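Local atomic coordinates of putative cytidylyltransferase (Burkholderia pseudomallei, PDB entry 5X9Q), a protein that probably transfers the adenylyl group of ATP to D-glycero-beta-D-manno-heptose 1-phosphate, giving ADP-heptose and diphosphate in heptose biosynthesis. Residues A[15-20]-A[97-102]; A[38-43]-A[121-126]; A[65-70]-A[105-110]. All coordinates share one frame; numbering follows the deposited sequence.

Interaction 1 of 3, residues A[15-20]-A[97-102]; sequences ASFERK and LAALEC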
# COMPACT_ATOMS: atom_id res chain seq x y z
N ALA A 15 -11.31 7.78 -0.01
CA ALA A 15 -11.16 8.83 0.98
C ALA A 15 -11.45 8.30 2.36
O ALA A 15 -11.26 8.97 3.32
CB ALA A 15 -12.06 10.01 0.66
N SER A 16 -11.90 7.06 2.44
CA SER A 16 -12.18 6.46 3.72
C SER A 16 -10.91 6.18 4.51
O SER A 16 -10.93 6.27 5.72
CB SER A 16 -12.99 5.19 3.57
OG SER A 16 -12.32 4.28 2.74
N PHE A 17 -9.81 5.85 3.87
CA PHE A 17 -8.66 5.60 4.71
C PHE A 17 -8.16 6.88 5.36
O PHE A 17 -7.40 6.83 6.33
CB PHE A 17 -7.54 4.96 3.89
CG PHE A 17 -7.20 5.71 2.61
CD1 PHE A 17 -6.49 6.90 2.64
CD2 PHE A 17 -7.56 5.18 1.37
CE1 PHE A 17 -6.17 7.57 1.48
CE2 PHE A 17 -7.23 5.83 0.20
CZ PHE A 17 -6.54 7.04 0.24
N GLU A 18 -8.63 8.02 4.86
CA GLU A 18 -8.24 9.31 5.42
C GLU A 18 -8.69 9.49 6.87
O GLU A 18 -8.32 10.48 7.51
CB GLU A 18 -8.78 10.45 4.55
CG GLU A 18 -7.95 10.73 3.31
CD GLU A 18 -8.69 11.58 2.30
OE1 GLU A 18 -9.65 12.27 2.69
OE2 GLU A 18 -8.31 11.56 1.11
N ARG A 19 -9.48 8.56 7.39
CA ARG A 19 -9.96 8.66 8.75
C ARG A 19 -8.76 8.52 9.70
O ARG A 19 -8.85 8.88 10.87
CB ARG A 19 -11.12 7.68 8.99
CG ARG A 19 -10.71 6.22 8.91
CD ARG A 19 -11.92 5.30 9.06
NE ARG A 19 -11.54 3.89 9.03
CZ ARG A 19 -11.35 3.20 7.92
NH1 ARG A 19 -11.50 3.78 6.73
NH2 ARG A 19 -11.01 1.91 7.99
N LYS A 20 -7.65 7.99 9.19
CA LYS A 20 -6.46 7.80 9.99
C LYS A 20 -5.53 8.99 10.19
O LYS A 20 -4.69 8.96 11.09
CB LYS A 20 -5.69 6.65 9.36
CG LYS A 20 -6.52 5.43 9.19
CD LYS A 20 -5.70 4.30 8.63
CE LYS A 20 -6.59 3.13 8.26
NZ LYS A 20 -5.79 2.00 7.66
N LEU A 97 0.31 6.04 3.37
CA LEU A 97 0.39 5.23 4.58
C LEU A 97 -0.99 4.90 5.12
O LEU A 97 -1.26 3.76 5.53
CB LEU A 97 1.22 5.97 5.64
CG LEU A 97 2.69 5.98 5.25
CD1 LEU A 97 3.49 7.07 5.94
CD2 LEU A 97 3.28 4.62 5.58
N ALA A 98 -1.90 5.87 5.09
CA ALA A 98 -3.22 5.65 5.65
C ALA A 98 -4.00 4.60 4.85
O ALA A 98 -4.87 3.92 5.39
CB ALA A 98 -4.00 6.96 5.71
N ALA A 99 -3.65 4.44 3.58
CA ALA A 99 -4.34 3.49 2.71
C ALA A 99 -3.99 2.06 3.08
O ALA A 99 -4.63 1.11 2.61
CB ALA A 99 -4.01 3.75 1.25
N LEU A 100 -2.97 1.91 3.92
CA LEU A 100 -2.47 0.60 4.30
C LEU A 100 -3.35 -0.07 5.36
O LEU A 100 -3.77 0.56 6.34
CB LEU A 100 -1.05 0.73 4.83
CG LEU A 100 -0.07 1.20 3.76
CD1 LEU A 100 1.31 1.45 4.35
CD2 LEU A 100 -0.02 0.16 2.64
N GLU A 101 -3.60 -1.35 5.15
CA GLU A 101 -4.42 -2.12 6.08
C GLU A 101 -3.85 -2.15 7.48
O GLU A 101 -4.59 -2.11 8.46
CB GLU A 101 -4.59 -3.56 5.59
CG GLU A 101 -5.53 -4.35 6.50
CD GLU A 101 -5.88 -5.72 5.95
OE1 GLU A 101 -5.09 -6.26 5.13
OE2 GLU A 101 -6.97 -6.24 6.30
N CYS A 102 -2.53 -2.25 7.59
CA CYS A 102 -1.96 -2.47 8.92
C CYS A 102 -1.80 -1.21 9.75
O CYS A 102 -1.59 -1.32 10.95
CB CYS A 102 -0.62 -3.18 8.79
SG CYS A 102 0.63 -2.23 7.95
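Phe17 and Lys20, in a 3-10 segment at the start of the modelled chain, meet Ala98 and Ala99 around the end of helix 90-98, a flanking helix of the Rossmann-like nucleotidyltransferase fold. The apolar part is a CH-pi contact: Ala99 CB stands over one face of the Phe17 ring, 3.9 Å from its centroid and 12° off the ring normal. Phe17 CG lies between its own backbone N and carbonyl carbon (chi1 52°), a rotamer that sets CG 3.6 Å from Ala99 CA. Ala98 CB approaches the same ring obliquely, 4.0 Å from Phe17 CD1, and also meets Lys20 CB.

Just before the 3-10 segment, Ser16 O helps to hold Arg19, accepting from Arg19 N and, on the opposite face of its plane, from Arg19 NH1 at 2.7 Å. The second subunit covers the contact: Arg19 forms a salt bridge with Glu101 of the second subunit, Glu101 one with Arg19 of that subunit, and Phe17 packs on Val53 of the second subunit. The remaining polar part belongs to Lys20. Its chain is extended beyond CG; NZ bonds to Val103 O and donates a hydrogen bond of 3.1 Å to Ala98 O.

Interaction 2 of 3, residues A[38-43]-A[121-126]; sequences VVFTNG and VHPDIL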
# COMPACT_ATOMS: atom_id res chain seq x y z
N VAL A 38 0.54 -0.07 22.38
CA VAL A 38 0.59 0.87 21.28
C VAL A 38 1.95 0.87 20.61
O VAL A 38 2.99 1.01 21.27
CB VAL A 38 0.25 2.27 21.78
CG1 VAL A 38 0.39 3.29 20.66
CG2 VAL A 38 -1.17 2.27 22.37
N VAL A 39 1.95 0.69 19.30
CA VAL A 39 3.18 0.62 18.53
C VAL A 39 3.40 1.91 17.73
O VAL A 39 2.46 2.47 17.11
CB VAL A 39 3.18 -0.59 17.61
CG1 VAL A 39 4.56 -0.83 17.04
CG2 VAL A 39 2.77 -1.83 18.40
N PHE A 40 4.63 2.40 17.75
CA PHE A 40 4.96 3.62 17.05
C PHE A 40 6.12 3.39 16.11
O PHE A 40 7.04 2.64 16.44
CB PHE A 40 5.32 4.74 18.01
CG PHE A 40 5.64 6.04 17.32
CD1 PHE A 40 6.92 6.30 16.83
CD2 PHE A 40 4.66 6.99 17.15
CE1 PHE A 40 7.20 7.48 16.18
CE2 PHE A 40 4.94 8.19 16.50
CZ PHE A 40 6.20 8.43 16.01
N THR A 41 6.05 4.04 14.94
CA THR A 41 7.19 4.15 14.06
C THR A 41 7.16 5.47 13.28
O THR A 41 6.13 6.12 13.18
CB THR A 41 7.24 2.97 13.08
OG1 THR A 41 8.55 2.90 12.51
CG2 THR A 41 6.22 3.16 11.94
N ASN A 42 8.28 5.86 12.70
CA ASN A 42 8.33 7.10 11.97
C ASN A 42 9.19 6.97 10.73
O ASN A 42 10.01 6.04 10.63
CB ASN A 42 8.87 8.25 12.82
CG ASN A 42 10.29 8.01 13.29
OD1 ASN A 42 11.21 8.67 12.83
ND2 ASN A 42 10.46 7.09 14.24
N GLY A 43 8.99 7.88 9.78
CA GLY A 43 9.78 7.86 8.56
C GLY A 43 9.35 8.90 7.54
O GLY A 43 8.37 9.63 7.72
N VAL A 121 2.97 10.96 22.33
CA VAL A 121 2.21 9.78 21.97
C VAL A 121 2.35 8.66 23.02
O VAL A 121 1.42 7.89 23.25
CB VAL A 121 2.68 9.26 20.61
CG1 VAL A 121 2.13 7.85 20.34
CG2 VAL A 121 2.26 10.23 19.50
N HIS A 122 3.53 8.57 23.64
CA HIS A 122 3.79 7.58 24.67
C HIS A 122 3.57 6.11 24.28
O HIS A 122 2.90 5.36 24.99
CB HIS A 122 2.96 7.90 25.91
CG HIS A 122 3.48 7.28 27.16
ND1 HIS A 122 4.39 7.90 27.98
CD2 HIS A 122 3.19 6.09 27.75
CE1 HIS A 122 4.66 7.13 29.02
NE2 HIS A 122 3.94 6.03 28.91
N PRO A 123 4.12 5.70 23.13
CA PRO A 123 4.04 4.28 22.73
C PRO A 123 4.54 3.28 23.77
O PRO A 123 5.43 3.62 24.53
CB PRO A 123 4.91 4.20 21.47
CG PRO A 123 5.98 5.25 21.71
CD PRO A 123 5.25 6.38 22.42
N ASP A 124 4.01 2.06 23.76
CA ASP A 124 4.56 0.98 24.54
C ASP A 124 5.70 0.33 23.75
O ASP A 124 6.63 -0.24 24.32
CB ASP A 124 3.49 -0.07 24.86
CG ASP A 124 2.31 0.52 25.58
OD1 ASP A 124 2.52 1.16 26.64
OD2 ASP A 124 1.18 0.38 25.06
N ILE A 125 5.63 0.41 22.43
CA ILE A 125 6.66 -0.24 21.64
C ILE A 125 7.09 0.69 20.53
O ILE A 125 6.24 1.24 19.83
CB ILE A 125 6.16 -1.59 21.03
CG1 ILE A 125 5.69 -2.55 22.12
CG2 ILE A 125 7.25 -2.22 20.18
CD1 ILE A 125 5.00 -3.76 21.58
N LEU A 126 8.39 0.89 20.40
CA LEU A 126 8.98 1.71 19.36
C LEU A 126 9.72 0.84 18.38
O LEU A 126 10.53 0.02 18.79
CB LEU A 126 9.95 2.75 19.93
CG LEU A 126 10.73 3.42 18.79
CD1 LEU A 126 9.85 4.43 18.07
CD2 LEU A 126 11.99 4.09 19.29
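Phe40 and Leu126 both carry CG anti to the backbone N (chi1 -179° for Phe40), and their side chains run side by side, pointing the same way from adjacent parallel strands of the Rossmann-like sheet. Leu126 CD1, placed by a chi2 of 76°, reaches the edge of the Phe40 ring, near its plane and 3.7 Å from CD1. Asp124 is turned differently: its CG lies beside its own backbone N (chi1 -57°), and the carboxylate faces Val38.

Backbone pairing joins Val39 to Ile125 and Phe40 to Leu126. Phe40 N donates to Ile125 O at 2.9 Å. Two residues earlier, Val38 O takes two donors, Asp124 N and Ile125 N. Asp124 OD2 then grips Val38 N at 2.8 Å, a nearly straight bond (166° at the hydrogen) received on the anti side of the carboxylate. An Asp side chain thus binds the amide of Val38, while its own amide binds the carbonyl of the same residue.

On the side of Phe40, the chain leaves helix 115-121 through His122, whose phi is positive, and Pro123 follows. Pro123 CB packs 3.5 Å from Phe40 CB, and Val121 CG1 meets Phe40 CD2 with the two side chains at about a right angle. Leu117 and Ile118 of helix 115-121 also touch Phe40, so this helix covers that side of the sheet. Val39 and Ile125 point to the other face, where Val39 CG2 lies 4.3 Å from Ile125 CB. Beside the Phe40 bond, Val39 CA also approaches Ile125 O, at 3.4 Å, in a CA-H...O contact.

Interaction 3 of 3, residues A[65-70]-A[105-110]; sequences CLIVGV and WVVGFD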
# COMPACT_ATOMS: atom_id res chain seq x y z
N CYS A 65 -2.12 -1.77 17.99
CA CYS A 65 -2.38 -0.46 17.45
C CYS A 65 -1.10 0.11 16.86
O CYS A 65 -0.05 0.09 17.52
CB CYS A 65 -2.94 0.42 18.57
SG CYS A 65 -3.17 2.08 18.08
N LEU A 66 -1.15 0.62 15.63
CA LEU A 66 0.07 1.10 15.00
C LEU A 66 -0.05 2.53 14.56
O LEU A 66 -0.87 2.86 13.70
CB LEU A 66 0.44 0.23 13.81
CG LEU A 66 1.65 0.74 13.02
CD1 LEU A 66 2.92 0.79 13.89
CD2 LEU A 66 1.88 -0.08 11.72
N ILE A 67 0.83 3.36 15.11
CA ILE A 67 0.91 4.77 14.76
C ILE A 67 2.17 5.04 13.95
O ILE A 67 3.26 4.59 14.33
CB ILE A 67 0.90 5.66 16.04
CG1 ILE A 67 -0.28 5.29 16.95
CG2 ILE A 67 0.90 7.13 15.68
CD1 ILE A 67 -0.36 6.11 18.21
N VAL A 68 2.04 5.76 12.85
CA VAL A 68 3.19 6.14 12.03
C VAL A 68 3.38 7.67 12.04
O VAL A 68 2.46 8.43 11.77
CB VAL A 68 3.02 5.64 10.60
CG1 VAL A 68 4.30 5.85 9.82
CG2 VAL A 68 2.64 4.15 10.61
N GLY A 69 4.58 8.11 12.42
CA GLY A 69 4.93 9.52 12.38
C GLY A 69 5.62 9.89 11.07
O GLY A 69 6.54 9.19 10.62
N VAL A 70 5.17 10.97 10.45
CA VAL A 70 5.71 11.30 9.13
C VAL A 70 6.32 12.70 9.09
O VAL A 70 5.64 13.71 9.33
CB VAL A 70 4.62 11.20 8.07
CG1 VAL A 70 5.18 11.56 6.70
CG2 VAL A 70 4.05 9.79 8.07
N TRP A 105 -3.08 4.87 12.60
CA TRP A 105 -3.06 6.32 12.73
C TRP A 105 -1.81 6.88 12.09
O TRP A 105 -0.73 6.34 12.28
CB TRP A 105 -3.13 6.76 14.21
CG TRP A 105 -4.34 6.22 14.94
CD1 TRP A 105 -4.38 5.18 15.84
CD2 TRP A 105 -5.70 6.65 14.79
NE1 TRP A 105 -5.66 4.97 16.27
CE2 TRP A 105 -6.49 5.86 15.64
CE3 TRP A 105 -6.32 7.66 14.03
CZ2 TRP A 105 -7.87 6.03 15.75
CZ3 TRP A 105 -7.69 7.82 14.14
CH2 TRP A 105 -8.45 7.01 14.99
N VAL A 106 -1.95 7.96 11.33
CA VAL A 106 -0.80 8.63 10.72
C VAL A 106 -0.75 10.08 11.22
O VAL A 106 -1.73 10.83 11.08
CB VAL A 106 -0.87 8.59 9.17
CG1 VAL A 106 0.42 9.15 8.56
CG2 VAL A 106 -1.12 7.15 8.68
N VAL A 107 0.39 10.45 11.81
CA VAL A 107 0.61 11.78 12.38
C VAL A 107 1.84 12.44 11.78
O VAL A 107 2.90 11.81 11.68
CB VAL A 107 0.86 11.72 13.89
CG1 VAL A 107 1.20 13.10 14.42
CG2 VAL A 107 -0.34 11.22 14.57
N GLY A 108 1.73 13.70 11.37
CA GLY A 108 2.90 14.44 10.92
C GLY A 108 3.63 15.12 12.06
O GLY A 108 3.01 15.48 13.06
N PHE A 109 4.94 15.34 11.92
CA PHE A 109 5.67 16.16 12.89
C PHE A 109 6.67 17.02 12.16
O PHE A 109 7.17 16.64 11.10
CB PHE A 109 6.37 15.30 13.96
CG PHE A 109 7.41 14.38 13.41
CD1 PHE A 109 7.06 13.12 12.91
CD2 PHE A 109 8.75 14.75 13.40
CE1 PHE A 109 8.03 12.25 12.39
CE2 PHE A 109 9.74 13.90 12.89
CZ PHE A 109 9.37 12.64 12.38
N ASP A 110 6.94 18.21 12.71
CA ASP A 110 7.75 19.24 12.05
C ASP A 110 9.22 19.25 12.48
O ASP A 110 10.10 19.68 11.72
CB ASP A 110 7.17 20.61 12.33
CG ASP A 110 5.86 20.84 11.61
OD1 ASP A 110 5.80 20.66 10.38
OD2 ASP A 110 4.90 21.26 12.28
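Gly69 and Phe109 fit as hollow and bump in this strand pair. With no side chain at Gly69, the Phe109 ring can come in against the backbone there, edge on, with CE1 3.6 Å from Gly69 C, which lies in the plane of the ring. Phe109 CG itself lies between its backbone N and carbonyl carbon (chi1 62°).

At the other end the bump is Trp105. Cys65 SG sits at the edge of its five-membered ring, 88° off the normal, and is 4.0 Å from Trp105 CD1, a sulfur-aromatic contact. Next to it, Ile67 CG1 lies 4.2 Å from Trp105 CB, and Ile67 CG2 lies 4.4 Å from Val107 CG2. Ile67, Trp105 and Val107 share one face of the sheet, where Leu27 and Met30 of helix 24-30 pack on them.

On the opposite face, Val70 CG2 meets Val106 CG1 at 3.7 Å, and the two side chains cross obliquely. Val70 is paired in register with Gly108, which adds no side chain of its own. Met94 of helix 90-98 touches both valines.

Five backbone hydrogen bonds fix the register, from Trp105 N on Leu66 O (3.2 Å) to Phe109 N on Val70 O (3.1 Å). Between them Val107 N meets Val68 O at 2.9 Å, nearly straight. The strand directions differ by 26°, the twist expected of paired strands. Strand 105-109 is outermost within the chain, and helices lie on both faces of the pair: this is the layered, parallel alpha/beta/alpha sheet of the Rossmann-like cytidylyltransferase family.

In the fold
Interactions 2 and 3 belong to one parallel sheet, in the order 105-109, 65-71, 38-43, 125-129, 149-153; their centres are 9 Å apart. Strands 38-43 and 65-71 are neighbours, joined by Thr41 O to Gly69 N and Val39 O to Ile67 N, so the two contacts link four adjacent strands. Interaction 3 is nested in the chain loop closed by interaction 2, and the segments of interaction 1 alternate with those of both. Interaction 1 lies at the flank, its centre 12 Å from that of interaction 3 and 18 Å from that of interaction 2. It joins the sheet through Lys20 O to Val106 N and Leu97 packing on Val70, connecting the dimer-facing N-terminal segment with strand 105-109.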